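Local coordinates for ethanolamine kinase Pv091845 (Plasmodium vivax, PDB 2QG7), which phosphorylates ethanolamine, the first step of phosphatidylethanolamine synthesis from ethanolamine, at the interface of chains A and B. Numbering follows the deposited sequence. Chains: chain A/B, ethanolamine kinase Pv091845.

Contact 1: the interface of chains A and B. Residues chain A 266-268, 271; chain B 251, 265-268.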
loop_
_atom_site.group_PDB
_atom_site.type_symbol
_atom_site.label_atom_id
_atom_site.label_comp_id
_atom_site.label_asym_id
_atom_site.label_seq_id
_atom_site.Cartn_x
_atom_site.Cartn_y
_atom_site.Cartn_z
ATOM N N LEU A 266 10.323 11.697 -8.428
ATOM C CA LEU A 266 10.984 11.122 -7.253
ATOM C C LEU A 266 11.577 9.752 -7.604
ATOM O O LEU A 266 12.532 9.290 -6.961
ATOM C CB LEU A 266 10.004 11.011 -6.064
ATOM C CG LEU A 266 10.620 10.667 -4.695
ATOM C CD1 LEU A 266 11.658 11.726 -4.170
ATOM C CD2 LEU A 266 9.539 10.441 -3.642
ATOM N N ILE A 267 11.011 9.105 -8.627
ATOM C CA ILE A 267 11.548 7.848 -9.157
ATOM C C ILE A 267 12.794 8.141 -9.981
ATOM O O ILE A 267 12.717 8.901 -10.937
ATOM C CB ILE A 267 10.520 7.089 -10.009
ATOM C CG1 ILE A 267 9.251 6.820 -9.212
ATOM C CG2 ILE A 267 11.134 5.795 -10.552
ATOM C CD1 ILE A 267 8.015 6.528 -10.086
ATOM N N ASP A 268 13.931 7.557 -9.580
ATOM C CA ASP A 268 15.148 7.533 -10.410
ATOM C C ASP A 268 14.968 6.649 -11.660
ATOM O O ASP A 268 14.920 5.393 -11.569
ATOM C CB ASP A 268 16.356 7.055 -9.604
ATOM C CG ASP A 268 17.682 7.437 -10.256
ATOM O OD1 ASP A 268 17.708 7.846 -11.442
ATOM O OD2 ASP A 268 18.718 7.321 -9.592
ATOM N N VAL A 271 18.032 4.332 -12.993
ATOM C CA VAL A 271 18.097 3.101 -12.251
ATOM C C VAL A 271 16.945 2.195 -12.666
ATOM O O VAL A 271 17.108 0.998 -12.715
ATOM C CB VAL A 271 18.052 3.375 -10.722
ATOM C CG1 VAL A 271 17.909 2.081 -9.914
ATOM C CG2 VAL A 271 19.308 4.075 -10.298
ATOM N N ARG B 251 22.484 4.314 0.332
ATOM C CA ARG B 251 22.159 4.213 -1.088
ATOM C C ARG B 251 23.434 4.147 -1.931
ATOM O O ARG B 251 23.435 3.605 -3.027
ATOM C CB ARG B 251 21.360 5.445 -1.505
ATOM C CG ARG B 251 20.594 5.298 -2.780
ATOM C CD ARG B 251 20.372 6.611 -3.516
ATOM N NE ARG B 251 19.804 6.281 -4.832
ATOM C CZ ARG B 251 19.740 7.073 -5.912
ATOM N NH1 ARG B 251 20.197 8.329 -5.892
ATOM N NH2 ARG B 251 19.199 6.592 -7.031
ATOM N N LYS B 265 17.651 2.827 -4.241
ATOM C CA LYS B 265 18.235 3.133 -5.537
ATOM C C LYS B 265 17.188 3.544 -6.534
ATOM O O LYS B 265 17.441 4.311 -7.419
ATOM C CB LYS B 265 19.042 1.940 -6.018
ATOM C CG LYS B 265 20.228 1.671 -5.067
ATOM C CD LYS B 265 21.176 0.590 -5.560
ATOM C CE LYS B 265 22.411 0.466 -4.650
ATOM N NZ LYS B 265 23.358 -0.589 -5.232
ATOM N N LEU B 266 15.981 3.049 -6.355
ATOM C CA LEU B 266 14.853 3.445 -7.183
ATOM C C LEU B 266 14.385 4.914 -6.923
ATOM O O LEU B 266 13.684 5.509 -7.753
ATOM C CB LEU B 266 13.718 2.435 -6.954
ATOM C CG LEU B 266 12.477 2.512 -7.862
ATOM C CD1 LEU B 266 12.808 2.207 -9.364
ATOM C CD2 LEU B 266 11.433 1.533 -7.308
ATOM N N ILE B 267 14.779 5.485 -5.779
ATOM C CA ILE B 267 14.417 6.843 -5.413
ATOM C C ILE B 267 15.489 7.797 -5.890
ATOM O O ILE B 267 16.670 7.581 -5.606
ATOM C CB ILE B 267 14.215 7.018 -3.855
ATOM C CG1 ILE B 267 13.144 6.057 -3.313
ATOM C CG2 ILE B 267 13.782 8.458 -3.543
ATOM C CD1 ILE B 267 13.321 5.730 -1.861
ATOM N N ASP B 268 15.085 8.861 -6.587
ATOM C CA ASP B 268 16.046 9.907 -6.995
ATOM C C ASP B 268 16.328 10.831 -5.813
ATOM O O ASP B 268 15.488 11.650 -5.430
ATOM C CB ASP B 268 15.534 10.707 -8.198
ATOM C CG ASP B 268 16.635 11.506 -8.898
ATOM O OD1 ASP B 268 17.757 11.619 -8.371
ATOM O OD2 ASP B 268 16.392 12.032 -10.002
#
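A:Leu266, A:Ile267 and A:Asp268 meet the same three residues of chain B across the two-fold axis. The two segments run antiparallel and form a short beta bridge centred on A:Ile267 and B:Ile267. This segment links helix 262-266 to helix 269-284 in chain A. In the bridge, the backbone N of B:Asp268 gives a hydrogen bond of 2.6 Å to the carbonyl O of A:Leu266. The twin bond, from A:Asp268 N to B:Leu266 O, is 2.8 Å long. The bridge probably helps to pair the two copies of the deposited assembly, which need not be the biological dimer.

Charge adds a second kind of contact. NH2 of B:Arg251, at the end of an extended side chain, lies 2.7 Å from OD2 of A:Asp268 in a hydrogen-bonded salt bridge. OD2 uses its anti lone pair, the one turned away from the other carboxylate oxygen, and it lies in the guanidinium plane. The carboxylate and guanidinium planes are turned 60° against each other. The same NH2 also gives a hydrogen bond of 2.9 Å to the carbonyl O of B:Lys265 in its own chain. This second bond probably helps to fix the guanidinium. The arginine may also ease repulsion between the carboxylates of A:Asp268 and B:Asp268, which approach to 4.6 Å between OD2 and OD1 respectively.

Apolar packing flanks the bridge. A:Leu266 and B:Ile267 lie side by side, pointing the same way, with CD1 of the leucine 3.9 Å from CG2 of the isoleucine. A:Ile267 and B:Leu266 repeat this pairing through CG2 and CD1. A:Val271, near the start of helix 269-284, sets CG1 4.1 Å from CB of B:Lys265. It also makes van der Waals contact with a polar atom. Its CG1, anti to the backbone N (chi1 171°), and its CG2 each lie 3.4 Å from the carbonyl O of B:Lys265.

Contact 2: the interface of chains A and B. Residues chain A 271-272, 446-447, 450; chain B 263, 266.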
loop_
_atom_site.group_PDB
_atom_site.type_symbol
_atom_site.label_atom_id
_atom_site.label_comp_id
_atom_site.label_asym_id
_atom_site.label_seq_id
_atom_site.Cartn_x
_atom_site.Cartn_y
_atom_site.Cartn_z
ATOM N N VAL A 271 18.032 4.332 -12.993
ATOM C CA VAL A 271 18.097 3.101 -12.251
ATOM C C VAL A 271 16.945 2.195 -12.666
ATOM O O VAL A 271 17.108 0.998 -12.715
ATOM C CB VAL A 271 18.052 3.375 -10.722
ATOM C CG1 VAL A 271 17.909 2.081 -9.914
ATOM C CG2 VAL A 271 19.308 4.075 -10.298
ATOM N N LEU A 272 15.779 2.773 -12.938
ATOM C CA LEU A 272 14.605 2.024 -13.405
ATOM C C LEU A 272 14.905 1.354 -14.757
ATOM O O LEU A 272 14.458 0.237 -15.009
ATOM C CB LEU A 272 13.391 2.958 -13.542
ATOM C CG LEU A 272 12.091 2.302 -14.021
ATOM C CD1 LEU A 272 11.649 1.232 -13.035
ATOM C CD2 LEU A 272 10.949 3.285 -14.258
ATOM N N LEU A 446 6.205 -1.359 -8.193
ATOM C CA LEU A 446 7.622 -1.025 -8.297
ATOM C C LEU A 446 8.451 -1.233 -7.056
ATOM O O LEU A 446 9.626 -1.507 -7.147
ATOM C CB LEU A 446 7.796 0.422 -8.743
ATOM C CG LEU A 446 7.399 0.740 -10.180
ATOM C CD1 LEU A 446 7.642 2.185 -10.430
ATOM C CD2 LEU A 446 8.193 -0.142 -11.208
ATOM N N THR A 447 7.880 -1.027 -5.882
ATOM C CA THR A 447 8.567 -1.370 -4.638
ATOM C C THR A 447 8.820 -2.870 -4.596
ATOM O O THR A 447 9.910 -3.268 -4.187
ATOM C CB THR A 447 7.721 -0.946 -3.395
ATOM O OG1 THR A 447 7.563 0.474 -3.421
ATOM C CG2 THR A 447 8.395 -1.327 -2.111
ATOM N N CYS A 450 11.783 -4.477 -6.092
ATOM C CA CYS A 450 13.056 -4.223 -5.400
ATOM C C CYS A 450 13.166 -4.990 -4.095
ATOM O O CYS A 450 14.205 -4.923 -3.444
ATOM C CB CYS A 450 13.204 -2.757 -5.063
ATOM S SG CYS A 450 13.247 -1.653 -6.473
ATOM N N ILE B 263 15.679 -0.784 -2.708
ATOM C CA ILE B 263 14.543 0.169 -2.756
ATOM C C ILE B 263 15.009 1.633 -2.767
ATOM O O ILE B 263 14.367 2.502 -3.364
ATOM C CB ILE B 263 13.513 -0.100 -1.593
ATOM C CG1 ILE B 263 12.219 0.702 -1.802
ATOM C CG2 ILE B 263 14.151 0.144 -0.188
ATOM C CD1 ILE B 263 11.618 0.576 -3.253
ATOM N N LEU B 266 15.981 3.049 -6.355
ATOM C CA LEU B 266 14.853 3.445 -7.183
ATOM C C LEU B 266 14.385 4.914 -6.923
ATOM O O LEU B 266 13.684 5.509 -7.753
ATOM C CB LEU B 266 13.718 2.435 -6.954
ATOM C CG LEU B 266 12.477 2.512 -7.862
ATOM C CD1 LEU B 266 12.808 2.207 -9.364
ATOM C CD2 LEU B 266 11.433 1.533 -7.308
#
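B:Leu266 sets its branched tip against A:Leu272, A:Leu446 and A:Cys450. The contact is a small apolar patch where a leucine and an isoleucine of chain B meet two helices of chain A, 269-284 and 438-448, and the residue A:Cys450 that follows the second. No polar bond joins the two chains here, and the fit rests on van der Waals packing of side chains and some backbone atoms.

The two methyls of B:Leu266 divide the work. CG is anti to the backbone N (chi1 -171°), which carries the fork away from its own backbone N, beside the carbonyl carbon. CD1 reaches CD1 of A:Leu272 at 4.0 Å, and these two leucine side chains meet at a slant. CD2 turns to the other helix. It lies 3.5 Å from the carbonyl O of A:Leu446 and also touches CB of that residue. SG of A:Cys450 lies 3.8 Å from the same CD2. The sulfur also approaches CB of B:Leu266, so it lies alongside the leucine stem as well as its tip.

B:Ile263 makes the second apolar contact from helix 262-265. Its CG1 is anti to the backbone N (chi1 -169°), and the terminal CD1 reaches A:Thr447. That methyl lies 3.9 Å from CA of A:Thr447 and equally near its CG2. The threonine therefore offers its backbone carbon and its methyl together. Nearer the isoleucine backbone, CB of A:Cys450 packs 4.0 Å from CA of B:Ile263. A:Cys450 thus touches both chain B residues.

Within chain A, SG of A:Cys450 makes a weak hydrogen bond of 3.7 Å to O of A:Leu446. It may help to keep the sulfur turned towards the leucine. The patch buries apolar side chains between the two copies and probably helps to hold this dimer together, though the structure alone does not show that the enzyme pairs this way in the cell.

Contact 1 and contact 2 adjoin, with the centres of their C-alpha atoms about 7 Å apart. They share A:Val271 and B:Leu266. The backbone of B:Leu266 serves the bridge of contact 1, while its side chain packs mainly in contact 2. Helix 269-284 of chain A takes part in both, and contact 2 brings in helix 438-448. A backbone bridge with a salt bridge at its side thus lies next to an apolar patch. The backbone bridge is its own twin, while contact 2 recurs with the chains exchanged. Together they form part of the interface of the deposited assembly, which may be the biological dimer.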